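Local coordinates for protein uridylate-specific endoribonuclease nsp11 (PDB 5EYI) that probably cleaves RNA at uridylates, degrading the 5'-polyuridine tracts made during viral replication and so helping the virus escape host double-stranded RNA sensors, at residues S6-A12 against L23-A27; V31-P35 against E46-D50; L100-S106 against M203-F207; R109-R115 against H146-S150. The protein carries 1 engineered substitution. All coordinates share one frame. Numbering follows the deposited sequence.

Interactions 1 and 2 lie in the N-terminal domain and interactions 3 and 4 in the C-terminal NendoU domain. Along the chain 1 closes before 2 opens, 2 precedes 3, and 4 is nested inside the loop closed by 3. Centres of 1 and 2 are about 17 Å apart, of 1 and 3 about 16 Å, of 3 and 4 about 18 Å, while 2 and 4 stand about 36 Å apart on opposite sides of the chain's centre. Helix 9-14 joins the domains: Lys10 NZ is salt-bridged to Glu111 OE2 at 2.9 Å, and Val11 CG1 packs 3.9 Å from Phe207 CD2. Interaction 2 is peripheral, its centre about 27 Å from the chain's centre; interaction 4 includes the predicted active-site residue His146.

Interaction 1 of 4, residues S6-A12 against L23-A27; sequences SPLPKVA and LTQFA
Phe26, Gln25 and Pro9 carry most of this contact, in which 298 Å² is buried. Segment 6-12 starts extended, with Ser6 and Pro7 as a weakly bonded strand, passes Leu8 at the N-cap and enters a helix at Pro9. Segment 23-27 is irregular, its Leu23 to Phe26 portion a type I beta turn closed by Phe26 N to Leu23 O at 3.3 Å. The nearest CA pairs are Pro9 with Gln25 at 6.5 Å and Ser6 with Leu23 at 8.0 Å. Gln25, with chi1 p, points its amide at the extended part: NE2 donates to Ser6 OG at 3.0 Å and to Pro7 O at 2.9 Å, while a water bridges Gln25 OE1 (2.8 Å) and Ser6 OG (3.3 Å). Ser6 OG also bonds Met72 O, on the strand beside 6-7. The turn thus packs on the strand-to-helix junction of the N-terminal domain, beside the sheet holding strands 39-41 and 51-55. Phe26, chi1 m, brings its ring into the bend: CZ lies 3.4 Å from Ala12 CB and 4.3 Å from Pro7 CG, and CE1 is 3.5 Å from Pro9 CA. Pro9 CG also rests 3.8 Å from Gln25 O, and Val40 touches both Ala12 and Phe26.

Interaction 2 of 4, residues V31-P35 against E46-D50; sequences VELAP and EKWPD
Residues 31-35 have helical phi/psi without regular helical bonding, although Ala34 N reaches Val31 O at 3.2 Å; residues 46-50 form an irregular loop. The backbones come closest at Pro35 and Trp48, CA to CA 4.3 Å. Apolar contacts centre on the indole of Trp48 (chi1 m, chi2 -27°). Ala34 CB sits over its face in a CH-pi contact, 3.4 Å from the five-membered ring centroid and 14° off the normal; Val31 CG2 is 3.7 Å from Trp48 CZ2, and Pro35 CD is 3.8 Å from Trp48 CD1. Backbone proximity adds a CA-H...O contact, Pro35 CA to Lys47 O at 3.5 Å. Water supplies the polar links: one donates to Ala34 O at 2.8 Å and accepts from Asp50 N at 3.2 Å, another bridges Pro35 O (3.0 Å) and Asp50 OD2 (2.7 Å). These loops flank strand 39-41 in the N-terminal domain, where Val39 touches both Ala34 and Trp48. With no direct hydrogen bond between them, the segments are held by indole packing and bridging water.

Interaction 3 of 4, residues L100-S106 against M203-F207; sequences LPETVFS and MMLDF
The extended residues 100-106, the link leading from strand 96-98 to helix 109-112, run parallel to the end of strand 198-205, with nearest CA pairs Thr103-Met204 (4.6 Å), Val104-Leu205 (4.8 Å) and Phe105-Asp206 (4.9 Å). Leu100 CB is 4.3 Å from Phe207 CE1. Pro101 CG meets Met204 SD at 3.5 Å, and Pro101 O approaches the ring edge of Phe207, 3.5 Å from CE1. Water joins Glu102 O (3.0 Å) to Met204 N (2.8 Å); the Glu102 carboxylate is salt-bridged to Arg64. Thr103, chi1 t, accepts Phe207 N on OG1 at 3.1 Å, donates from OG1 to Val104 O at 2.8 Å, and lays CG2 over the Phe207 ring, 3.6 Å from its centroid. Val104 forms a single beta bridge with Leu205: Val104 N donates to Met204 O (3.0 Å) and Asp206 N to Val104 O (2.8 Å). The segment thus meets outer strand 198-205 of the three-stranded antiparallel NendoU sheet just where positive phi at Asp206 (54°) and Phe207 (63°) turns the chain into strand 208-215. Phe105, chi1 m, sends its edge toward the Phe207 face in an offset edge-to-face pair, centroids 5.5 Å apart and planes at 82°. Ser106 meets both Asp206 carboxylate oxygens, N to OD1 at 2.8 Å and OG to OD2 at 2.6 Å; Asp206 OD2 also bonds Ser161.

Interaction 4 of 4, residues R109-R115 against H146-S150; sequences RIEVDCR and HHVTS
Next to the predicted active-site residue His146 of the NendoU domain, the loop that follows it packs against the short helix 109-112 and the residues just after it. His146 itself does not touch residues 109-115; its NE2 is hydrogen-bonded to Glu195 of the second subunit. The nearest CA pair is Arg115-Thr149, 4.9 Å. A type I turn from His147 to Ser150, with Ser150 N to His147 O at 2.9 Å, presents Val148 (chi1 p), whose CG2 lies 4.0 Å from Ile110 CG1 and whose CG1 sits over the Arg109 guanidinium, 3.9 Å from NE. A Schellman motif ends the helix, Cys114 N bonding Arg109 O at 2.9 Å and Asp113 N bonding Ile110 O at 3.2 Å, with Asp113 at phi 63°. The chain then brings Arg115 CB to 3.4 Å from Val148 O, and Arg115 NE is salt-bridged to Asp113 OD1 at 2.9 Å. Arg109 NH2 meets the His147 ring edge, 3.5 Å from CE1, while NH1 forms a salt bridge with Glu122. His147 ND1 and Thr149 OG1 share a 2.7 Å hydrogen bond.

Interaction 1 of 4, residues S6-A12 against L23-A27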
loop_
_atom_site.group_PDB
_atom_site.type_symbol
_atom_site.label_atom_id
_atom_site.label_comp_id
_atom_site.label_asym_id
_atom_site.label_seq_id
_atom_site.Cartn_x
_atom_site.Cartn_y
_atom_site.Cartn_z
ATOM N N SER A 6 10.179 -30.401 -6.481
ATOM C CA SER A 6 11.090 -29.341 -6.888
ATOM C C SER A 6 10.289 -28.064 -7.095
ATOM O O SER A 6 9.069 -28.128 -7.276
ATOM C CB SER A 6 11.826 -29.732 -8.172
ATOM O OG SER A 6 10.960 -30.354 -9.099
ATOM N N PRO A 7 10.971 -26.902 -7.050
ATOM C CA PRO A 7 10.254 -25.648 -7.174
ATOM C C PRO A 7 9.682 -25.415 -8.548
ATOM O O PRO A 7 10.193 -25.945 -9.557
ATOM C CB PRO A 7 11.325 -24.587 -6.874
ATOM C CG PRO A 7 12.616 -25.260 -7.163
ATOM C CD PRO A 7 12.401 -26.685 -6.757
ATOM N N LEU A 8 8.621 -24.614 -8.570
ATOM C CA LEU A 8 8.142 -24.010 -9.814
ATOM C C LEU A 8 9.287 -23.147 -10.368
ATOM O O LEU A 8 10.056 -22.589 -9.584
ATOM C CB LEU A 8 6.898 -23.155 -9.558
ATOM C CG LEU A 8 5.665 -23.904 -9.012
ATOM C CD1 LEU A 8 4.604 -22.917 -8.566
ATOM C CD2 LEU A 8 5.103 -24.852 -10.048
ATOM N N PRO A 9 9.421 -23.047 -11.708
ATOM C CA PRO A 9 10.611 -22.345 -12.237
ATOM C C PRO A 9 10.877 -20.955 -11.651
ATOM O O PRO A 9 12.012 -20.643 -11.297
ATOM C CB PRO A 9 10.342 -22.285 -13.740
ATOM C CG PRO A 9 9.521 -23.506 -14.010
ATOM C CD PRO A 9 8.679 -23.739 -12.781
ATOM N N LYS A 10 9.821 -20.161 -11.513
ATOM C CA LYS A 10 9.920 -18.795 -10.994
ATOM C C LYS A 10 10.585 -18.648 -9.622
ATOM O O LYS A 10 11.259 -17.649 -9.387
ATOM C CB LYS A 10 8.547 -18.129 -10.972
ATOM C CG LYS A 10 7.517 -18.786 -10.061
ATOM C CD LYS A 10 6.121 -18.341 -10.431
ATOM C CE LYS A 10 5.087 -19.110 -9.636
ATOM N NZ LYS A 10 3.713 -18.728 -10.055
ATOM N N VAL A 11 10.394 -19.625 -8.728
ATOM C CA VAL A 11 11.002 -19.594 -7.393
ATOM C C VAL A 11 12.525 -19.605 -7.518
ATOM O O VAL A 11 13.212 -18.773 -6.907
ATOM C CB VAL A 11 10.532 -20.782 -6.511
ATOM C CG1 VAL A 11 11.450 -21.009 -5.323
ATOM C CG2 VAL A 11 9.110 -20.552 -6.021
ATOM N N ALA A 12 13.037 -20.560 -8.289
ATOM C CA ALA A 12 14.480 -20.668 -8.529
ATOM C C ALA A 12 15.004 -19.441 -9.277
ATOM O O ALA A 12 16.046 -18.914 -8.908
ATOM C CB ALA A 12 14.814 -21.942 -9.300
ATOM N N LEU A 23 16.838 -31.385 -13.519
ATOM C CA LEU A 23 15.422 -31.019 -13.462
ATOM C C LEU A 23 14.911 -30.508 -14.800
ATOM O O LEU A 23 15.440 -29.538 -15.336
ATOM C CB LEU A 23 15.215 -29.935 -12.405
ATOM C CG LEU A 23 15.432 -30.381 -10.960
ATOM C CD1 LEU A 23 15.433 -29.174 -10.037
ATOM C CD2 LEU A 23 14.361 -31.386 -10.554
ATOM N N THR A 24 13.863 -31.144 -15.318
ATOM C CA THR A 24 13.402 -30.878 -16.679
ATOM C C THR A 24 12.755 -29.515 -16.857
ATOM O O THR A 24 12.777 -28.980 -17.963
ATOM C CB THR A 24 12.420 -31.951 -17.189
ATOM O OG1 THR A 24 11.320 -32.081 -16.274
ATOM C CG2 THR A 24 13.141 -33.278 -17.330
ATOM N N GLN A 25 12.198 -28.949 -15.784
ATOM C CA GLN A 25 11.527 -27.644 -15.882
ATOM C C GLN A 25 12.503 -26.467 -15.986
ATOM O O GLN A 25 12.085 -25.332 -16.207
ATOM C CB GLN A 25 10.512 -27.432 -14.744
ATOM C CG GLN A 25 11.075 -27.097 -13.358
ATOM C CD GLN A 25 11.302 -28.323 -12.493
ATOM O OE1 GLN A 25 11.705 -29.379 -12.991
ATOM N NE2 GLN A 25 11.058 -28.188 -11.188
ATOM N N PHE A 26 13.788 -26.728 -15.806
ATOM C CA PHE A 26 14.807 -25.707 -15.984
ATOM C C PHE A 26 15.626 -25.957 -17.241
ATOM O O PHE A 26 15.548 -27.024 -17.833
ATOM C CB PHE A 26 15.685 -25.666 -14.747
ATOM C CG PHE A 26 14.949 -25.232 -13.521
ATOM C CD1 PHE A 26 14.591 -23.899 -13.357
ATOM C CD2 PHE A 26 14.586 -26.152 -12.538
ATOM C CE1 PHE A 26 13.901 -23.491 -12.231
ATOM C CE2 PHE A 26 13.890 -25.751 -11.407
ATOM C CZ PHE A 26 13.548 -24.418 -11.251
ATOM N N ALA A 27 16.400 -24.952 -17.643
ATOM C CA ALA A 27 17.266 -25.040 -18.823
ATOM C C ALA A 27 18.331 -26.104 -18.589
ATOM O O ALA A 27 19.059 -26.026 -17.602
ATOM C CB ALA A 27 17.927 -23.691 -19.080
HETATM O O HOH W 1 10.866 -31.824 -12.040
#

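Interaction 2 of 4, residues V31-P35 against E46-D50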
loop_
_atom_site.group_PDB
_atom_site.type_symbol
_atom_site.label_atom_id
_atom_site.label_comp_id
_atom_site.label_asym_id
_atom_site.label_seq_id
_atom_site.Cartn_x
_atom_site.Cartn_y
_atom_site.Cartn_z
ATOM N N VAL A 31 26.386 -31.670 -17.315
ATOM C CA VAL A 31 26.870 -31.917 -15.949
ATOM C C VAL A 31 28.328 -31.467 -15.737
ATOM O O VAL A 31 28.713 -31.049 -14.640
ATOM C CB VAL A 31 26.666 -33.412 -15.561
ATOM C CG1 VAL A 31 27.582 -34.339 -16.363
ATOM C CG2 VAL A 31 26.850 -33.612 -14.064
ATOM N N GLU A 32 29.116 -31.533 -16.806
ATOM C CA GLU A 32 30.509 -31.063 -16.797
ATOM C C GLU A 32 30.644 -29.543 -16.610
ATOM O O GLU A 32 31.693 -29.083 -16.158
ATOM C CB GLU A 32 31.312 -31.551 -18.033
ATOM C CG GLU A 32 30.556 -31.721 -19.357
ATOM C CD GLU A 32 29.800 -33.050 -19.456
ATOM O OE1 GLU A 32 28.550 -33.020 -19.559
ATOM O OE2 GLU A 32 30.443 -34.126 -19.397
ATOM N N LEU A 33 29.598 -28.775 -16.941
ATOM C CA LEU A 33 29.565 -27.317 -16.692
ATOM C C LEU A 33 28.929 -26.903 -15.366
ATOM O O LEU A 33 29.024 -25.743 -14.981
ATOM C CB LEU A 33 28.864 -26.589 -17.849
ATOM C CG LEU A 33 29.663 -26.581 -19.161
ATOM C CD1 LEU A 33 28.815 -26.100 -20.334
ATOM C CD2 LEU A 33 30.916 -25.727 -19.014
ATOM N N ALA A 34 28.312 -27.840 -14.651
ATOM C CA ALA A 34 27.646 -27.526 -13.379
ATOM C C ALA A 34 28.559 -26.974 -12.281
ATOM O O ALA A 34 28.084 -26.240 -11.418
ATOM C CB ALA A 34 26.873 -28.740 -12.868
ATOM N N PRO A 35 29.871 -27.321 -12.298
ATOM C CA PRO A 35 30.796 -26.647 -11.369
ATOM C C PRO A 35 31.015 -25.150 -11.629
ATOM O O PRO A 35 31.545 -24.462 -10.761
ATOM C CB PRO A 35 32.117 -27.412 -11.568
ATOM C CG PRO A 35 31.698 -28.757 -12.040
ATOM C CD PRO A 35 30.514 -28.494 -12.927
ATOM N N GLU A 46 28.683 -31.518 -3.915
ATOM C CA GLU A 46 29.710 -30.566 -3.474
ATOM C C GLU A 46 30.666 -30.101 -4.581
ATOM O O GLU A 46 31.346 -29.103 -4.413
ATOM C CB GLU A 46 30.496 -31.138 -2.291
ATOM C CG GLU A 46 29.685 -31.125 -1.003
ATOM C CD GLU A 46 30.241 -32.045 0.068
ATOM O OE1 GLU A 46 30.239 -33.279 -0.144
ATOM O OE2 GLU A 46 30.654 -31.534 1.129
ATOM N N LYS A 47 30.699 -30.804 -5.709
ATOM C CA LYS A 47 31.415 -30.310 -6.886
ATOM C C LYS A 47 30.758 -29.078 -7.534
ATOM O O LYS A 47 31.385 -28.434 -8.370
ATOM C CB LYS A 47 31.586 -31.419 -7.932
ATOM C CG LYS A 47 32.428 -32.583 -7.438
ATOM C CD LYS A 47 32.707 -33.608 -8.527
ATOM C CE LYS A 47 31.476 -34.425 -8.879
ATOM N NZ LYS A 47 31.857 -35.782 -9.361
ATOM N N TRP A 48 29.509 -28.768 -7.172
ATOM C CA TRP A 48 28.795 -27.595 -7.688
ATOM C C TRP A 48 28.656 -26.552 -6.580
ATOM O O TRP A 48 27.658 -26.544 -5.865
ATOM C CB TRP A 48 27.417 -28.008 -8.231
ATOM C CG TRP A 48 27.463 -29.206 -9.143
ATOM C CD1 TRP A 48 28.518 -29.625 -9.916
ATOM C CD2 TRP A 48 26.404 -30.134 -9.380
ATOM N NE1 TRP A 48 28.181 -30.763 -10.600
ATOM C CE2 TRP A 48 26.890 -31.101 -10.291
ATOM C CE3 TRP A 48 25.090 -30.252 -8.904
ATOM C CZ2 TRP A 48 26.104 -32.161 -10.745
ATOM C CZ3 TRP A 48 24.309 -31.318 -9.356
ATOM C CH2 TRP A 48 24.822 -32.255 -10.265
ATOM N N PRO A 49 29.654 -25.654 -6.439
ATOM C CA PRO A 49 29.683 -24.780 -5.260
ATOM C C PRO A 49 28.568 -23.753 -5.171
ATOM O O PRO A 49 28.243 -23.322 -4.071
ATOM C CB PRO A 49 31.052 -24.090 -5.359
ATOM C CG PRO A 49 31.394 -24.133 -6.804
ATOM C CD PRO A 49 30.797 -25.399 -7.338
ATOM N N ASP A 50 28.009 -23.338 -6.302
ATOM C CA ASP A 50 26.841 -22.460 -6.304
ATOM C C ASP A 50 25.668 -23.308 -6.757
ATOM O O ASP A 50 25.557 -23.663 -7.928
ATOM C CB ASP A 50 27.082 -21.255 -7.206
ATOM C CG ASP A 50 28.341 -20.502 -6.815
ATOM O OD1 ASP A 50 28.330 -19.835 -5.765
ATOM O OD2 ASP A 50 29.358 -20.607 -7.534
HETATM O O HOH W 2 28.052 -24.570 -9.203
HETATM O O HOH W 3 29.767 -22.303 -9.566
#

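Interaction 3 of 4, residues L100-S106 against M203-F207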
loop_
_atom_site.group_PDB
_atom_site.type_symbol
_atom_site.label_atom_id
_atom_site.label_comp_id
_atom_site.label_asym_id
_atom_site.label_seq_id
_atom_site.Cartn_x
_atom_site.Cartn_y
_atom_site.Cartn_z
ATOM N N LEU A 100 18.446 -18.440 3.916
ATOM C CA LEU A 100 17.436 -17.940 2.984
ATOM C C LEU A 100 16.444 -17.070 3.743
ATOM O O LEU A 100 16.142 -17.361 4.897
ATOM C CB LEU A 100 16.701 -19.091 2.293
ATOM C CG LEU A 100 17.439 -19.772 1.140
ATOM C CD1 LEU A 100 16.747 -21.079 0.781
ATOM C CD2 LEU A 100 17.518 -18.865 -0.084
ATOM N N PRO A 101 15.931 -16.005 3.102
ATOM C CA PRO A 101 14.943 -15.157 3.760
ATOM C C PRO A 101 13.553 -15.791 3.821
ATOM O O PRO A 101 13.304 -16.831 3.212
ATOM C CB PRO A 101 14.928 -13.898 2.888
ATOM C CG PRO A 101 15.312 -14.379 1.538
ATOM C CD PRO A 101 16.294 -15.487 1.769
ATOM N N GLU A 102 12.668 -15.148 4.571
ATOM C CA GLU A 102 11.281 -15.584 4.702
ATOM C C GLU A 102 10.513 -15.117 3.472
ATOM O O GLU A 102 10.754 -14.018 2.970
ATOM C CB GLU A 102 10.633 -14.973 5.950
ATOM C CG GLU A 102 11.314 -15.293 7.282
ATOM C CD GLU A 102 10.938 -16.646 7.868
ATOM O OE1 GLU A 102 11.753 -17.193 8.649
ATOM O OE2 GLU A 102 9.836 -17.161 7.576
ATOM N N THR A 103 9.590 -15.945 2.996
ATOM C CA THR A 103 8.760 -15.593 1.837
ATOM C C THR A 103 7.423 -16.312 1.872
ATOM O O THR A 103 7.308 -17.364 2.484
ATOM C CB THR A 103 9.483 -15.917 0.495
ATOM O OG1 THR A 103 8.698 -15.450 -0.608
ATOM C CG2 THR A 103 9.718 -17.401 0.326
ATOM N N VAL A 104 6.419 -15.734 1.216
ATOM C CA VAL A 104 5.216 -16.487 0.870
ATOM C C VAL A 104 5.449 -17.142 -0.492
ATOM O O VAL A 104 6.355 -16.749 -1.243
ATOM C CB VAL A 104 3.907 -15.644 0.924
ATOM C CG1 VAL A 104 3.773 -14.967 2.279
ATOM C CG2 VAL A 104 3.826 -14.597 -0.168
ATOM N N PHE A 105 4.629 -18.145 -0.797
ATOM C CA PHE A 105 4.811 -18.952 -1.998
ATOM C C PHE A 105 3.577 -18.956 -2.878
ATOM O O PHE A 105 2.455 -18.982 -2.389
ATOM C CB PHE A 105 5.206 -20.381 -1.610
ATOM C CG PHE A 105 6.616 -20.491 -1.103
ATOM C CD1 PHE A 105 7.676 -20.536 -1.993
ATOM C CD2 PHE A 105 6.884 -20.525 0.258
ATOM C CE1 PHE A 105 8.980 -20.615 -1.537
ATOM C CE2 PHE A 105 8.187 -20.602 0.720
ATOM C CZ PHE A 105 9.236 -20.652 -0.175
ATOM N N SER A 106 3.791 -18.928 -4.184
ATOM C CA SER A 106 2.735 -19.210 -5.147
ATOM C C SER A 106 2.340 -20.673 -5.018
ATOM O O SER A 106 3.170 -21.526 -4.699
ATOM C CB SER A 106 3.208 -18.934 -6.570
ATOM O OG SER A 106 3.404 -17.552 -6.772
ATOM N N MET A 203 7.490 -7.321 1.395
ATOM C CA MET A 203 7.621 -8.751 1.682
ATOM C C MET A 203 8.167 -9.475 0.467
ATOM O O MET A 203 8.479 -8.860 -0.553
ATOM C CB MET A 203 6.275 -9.348 2.147
ATOM C CG MET A 203 5.138 -9.230 1.143
ATOM S SD MET A 203 3.517 -9.616 1.851
ATOM C CE MET A 203 3.664 -11.388 1.947
ATOM N N MET A 204 8.323 -10.781 0.598
ATOM C CA MET A 204 8.767 -11.606 -0.498
ATOM C C MET A 204 7.670 -12.580 -0.906
ATOM O O MET A 204 6.919 -13.085 -0.058
ATOM C CB MET A 204 10.061 -12.332 -0.131
ATOM C CG MET A 204 11.296 -11.446 -0.257
ATOM S SD MET A 204 12.782 -12.402 0.038
ATOM C CE MET A 204 13.950 -11.607 -1.062
ATOM N N LEU A 205 7.583 -12.794 -2.221
ATOM C CA LEU A 205 6.714 -13.789 -2.838
ATOM C C LEU A 205 7.588 -14.593 -3.780
ATOM O O LEU A 205 8.178 -14.023 -4.706
ATOM C CB LEU A 205 5.584 -13.107 -3.602
ATOM C CG LEU A 205 4.698 -13.941 -4.527
ATOM C CD1 LEU A 205 4.170 -15.202 -3.862
ATOM C CD2 LEU A 205 3.541 -13.082 -4.998
ATOM N N ASP A 206 7.702 -15.901 -3.522
ATOM C CA ASP A 206 8.626 -16.782 -4.263
ATOM C C ASP A 206 10.066 -16.242 -4.234
ATOM O O ASP A 206 10.778 -16.323 -5.224
ATOM C CB ASP A 206 8.152 -16.979 -5.725
ATOM C CG ASP A 206 6.757 -17.576 -5.823
ATOM O OD1 ASP A 206 6.398 -18.407 -4.962
ATOM O OD2 ASP A 206 6.021 -17.240 -6.781
ATOM N N PHE A 207 10.469 -15.683 -3.094
ATOM C CA PHE A 207 11.769 -15.007 -2.914
ATOM C C PHE A 207 12.009 -13.750 -3.767
ATOM O O PHE A 207 13.143 -13.329 -3.918
ATOM C CB PHE A 207 12.940 -15.990 -3.097
ATOM C CG PHE A 207 12.881 -17.180 -2.180
ATOM C CD1 PHE A 207 13.206 -17.050 -0.831
ATOM C CD2 PHE A 207 12.517 -18.432 -2.664
ATOM C CE1 PHE A 207 13.166 -18.143 0.017
ATOM C CE2 PHE A 207 12.473 -19.532 -1.817
ATOM C CZ PHE A 207 12.803 -19.387 -0.472
HETATM O O HOH W 4 8.555 -11.942 3.089
HETATM O O HOH W 5 5.991 -21.275 -5.359
#

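Interaction 4 of 4, residues R109-R115 against H146-S150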
loop_
_atom_site.group_PDB
_atom_site.type_symbol
_atom_site.label_atom_id
_atom_site.label_comp_id
_atom_site.label_asym_id
_atom_site.label_seq_id
_atom_site.Cartn_x
_atom_site.Cartn_y
_atom_site.Cartn_z
ATOM N N ARG A 109 -1.337 -22.853 -8.824
ATOM C CA ARG A 109 -2.648 -22.783 -9.487
ATOM C C ARG A 109 -2.581 -22.155 -10.871
ATOM O O ARG A 109 -3.276 -22.605 -11.802
ATOM C CB ARG A 109 -3.656 -22.033 -8.624
ATOM C CG ARG A 109 -4.265 -22.929 -7.570
ATOM C CD ARG A 109 -5.256 -22.184 -6.721
ATOM N NE ARG A 109 -4.609 -21.298 -5.767
ATOM C CZ ARG A 109 -5.251 -20.628 -4.814
ATOM N NH1 ARG A 109 -6.572 -20.767 -4.675
ATOM N NH2 ARG A 109 -4.571 -19.837 -3.990
ATOM N N ILE A 110 -1.760 -21.118 -11.005
ATOM C CA ILE A 110 -1.536 -20.507 -12.317
ATOM C C ILE A 110 -0.970 -21.539 -13.318
ATOM O O ILE A 110 -1.475 -21.659 -14.425
ATOM C CB ILE A 110 -0.648 -19.243 -12.211
ATOM C CG1 ILE A 110 -1.453 -18.102 -11.578
ATOM C CG2 ILE A 110 -0.138 -18.798 -13.577
ATOM C CD1 ILE A 110 -0.595 -17.015 -10.968
ATOM N N GLU A 111 0.030 -22.313 -12.905
ATOM C CA GLU A 111 0.715 -23.220 -13.830
ATOM C C GLU A 111 -0.201 -24.348 -14.300
ATOM O O GLU A 111 -0.152 -24.710 -15.470
ATOM C CB GLU A 111 2.013 -23.779 -13.242
ATOM C CG GLU A 111 3.174 -22.781 -13.209
ATOM C CD GLU A 111 3.069 -21.759 -12.081
ATOM O OE1 GLU A 111 2.121 -21.835 -11.261
ATOM O OE2 GLU A 111 3.939 -20.867 -12.021
ATOM N N VAL A 112 -1.041 -24.884 -13.415
ATOM C CA VAL A 112 -2.008 -25.925 -13.823
ATOM C C VAL A 112 -3.352 -25.378 -14.284
ATOM O O VAL A 112 -4.178 -26.151 -14.739
ATOM C CB VAL A 112 -2.233 -27.013 -12.742
ATOM C CG1 VAL A 112 -0.904 -27.579 -12.290
ATOM C CG2 VAL A 112 -3.021 -26.501 -11.552
ATOM N N ASP A 113 -3.556 -24.064 -14.171
ATOM C CA ASP A 113 -4.814 -23.390 -14.507
ATOM C C ASP A 113 -5.992 -23.838 -13.637
ATOM O O ASP A 113 -7.129 -23.936 -14.109
ATOM C CB ASP A 113 -5.149 -23.535 -16.007
ATOM C CG ASP A 113 -6.101 -22.455 -16.505
ATOM O OD1 ASP A 113 -6.079 -21.322 -15.983
ATOM O OD2 ASP A 113 -6.879 -22.743 -17.425
ATOM N N CYS A 114 -5.719 -24.099 -12.363
ATOM C CA CYS A 114 -6.777 -24.356 -11.403
ATOM C C CYS A 114 -7.190 -23.034 -10.778
ATOM O O CYS A 114 -6.379 -22.386 -10.120
ATOM C CB CYS A 114 -6.316 -25.308 -10.314
ATOM S SG CYS A 114 -7.613 -25.624 -9.096
ATOM N N ARG A 115 -8.449 -22.645 -10.970
ATOM C CA ARG A 115 -8.950 -21.360 -10.469
ATOM C C ARG A 115 -9.919 -21.508 -9.301
ATOM O O ARG A 115 -10.764 -20.646 -9.078
ATOM C CB ARG A 115 -9.578 -20.592 -11.618
ATOM C CG ARG A 115 -8.645 -20.560 -12.814
ATOM C CD ARG A 115 -9.021 -19.504 -13.807
ATOM N NE ARG A 115 -8.084 -19.495 -14.918
ATOM C CZ ARG A 115 -8.006 -18.537 -15.832
ATOM N NH1 ARG A 115 -8.807 -17.467 -15.783
ATOM N NH2 ARG A 115 -7.113 -18.643 -16.809
ATOM N N HIS A 146 -7.563 -9.367 -8.412
ATOM C CA HIS A 146 -6.148 -9.567 -8.117
ATOM C C HIS A 146 -5.773 -10.988 -7.696
ATOM O O HIS A 146 -4.656 -11.221 -7.251
ATOM C CB HIS A 146 -5.697 -8.544 -7.087
ATOM C CG HIS A 146 -5.785 -7.128 -7.572
ATOM N ND1 HIS A 146 -6.694 -6.231 -7.065
ATOM C CD2 HIS A 146 -5.079 -6.453 -8.509
ATOM C CE1 HIS A 146 -6.541 -5.063 -7.662
ATOM N NE2 HIS A 146 -5.570 -5.172 -8.547
ATOM N N HIS A 147 -6.678 -11.945 -7.880
ATOM C CA HIS A 147 -6.403 -13.322 -7.507
ATOM C C HIS A 147 -6.793 -14.283 -8.622
ATOM O O HIS A 147 -7.659 -13.986 -9.441
ATOM C CB HIS A 147 -7.120 -13.687 -6.206
ATOM C CG HIS A 147 -6.510 -14.853 -5.497
ATOM N ND1 HIS A 147 -7.173 -16.044 -5.310
ATOM C CD2 HIS A 147 -5.281 -15.020 -4.958
ATOM C CE1 HIS A 147 -6.387 -16.894 -4.674
ATOM N NE2 HIS A 147 -5.229 -16.299 -4.450
ATOM N N VAL A 148 -6.137 -15.438 -8.630
ATOM C CA VAL A 148 -6.386 -16.485 -9.610
ATOM C C VAL A 148 -7.827 -17.011 -9.558
ATOM O O VAL A 148 -8.308 -17.588 -10.529
ATOM C CB VAL A 148 -5.392 -17.657 -9.423
ATOM C CG1 VAL A 148 -5.730 -18.465 -8.173
ATOM C CG2 VAL A 148 -5.347 -18.539 -10.667
ATOM N N THR A 149 -8.485 -16.813 -8.421
ATOM C CA THR A 149 -9.888 -17.155 -8.224
ATOM C C THR A 149 -10.870 -16.014 -8.588
ATOM O O THR A 149 -12.090 -16.211 -8.515
ATOM C CB THR A 149 -10.131 -17.577 -6.752
ATOM O OG1 THR A 149 -9.793 -16.502 -5.862
ATOM C CG2 THR A 149 -9.287 -18.802 -6.394
ATOM N N SER A 150 -10.358 -14.850 -8.998
ATOM C CA SER A 150 -11.202 -13.679 -9.252
ATOM C C SER A 150 -12.066 -13.826 -10.501
ATOM O O SER A 150 -11.854 -14.698 -11.345
ATOM C CB SER A 150 -10.363 -12.400 -9.379
ATOM O OG SER A 150 -9.597 -12.158 -8.213
HETATM O O HOH W 6 -12.911 -18.976 -10.175
#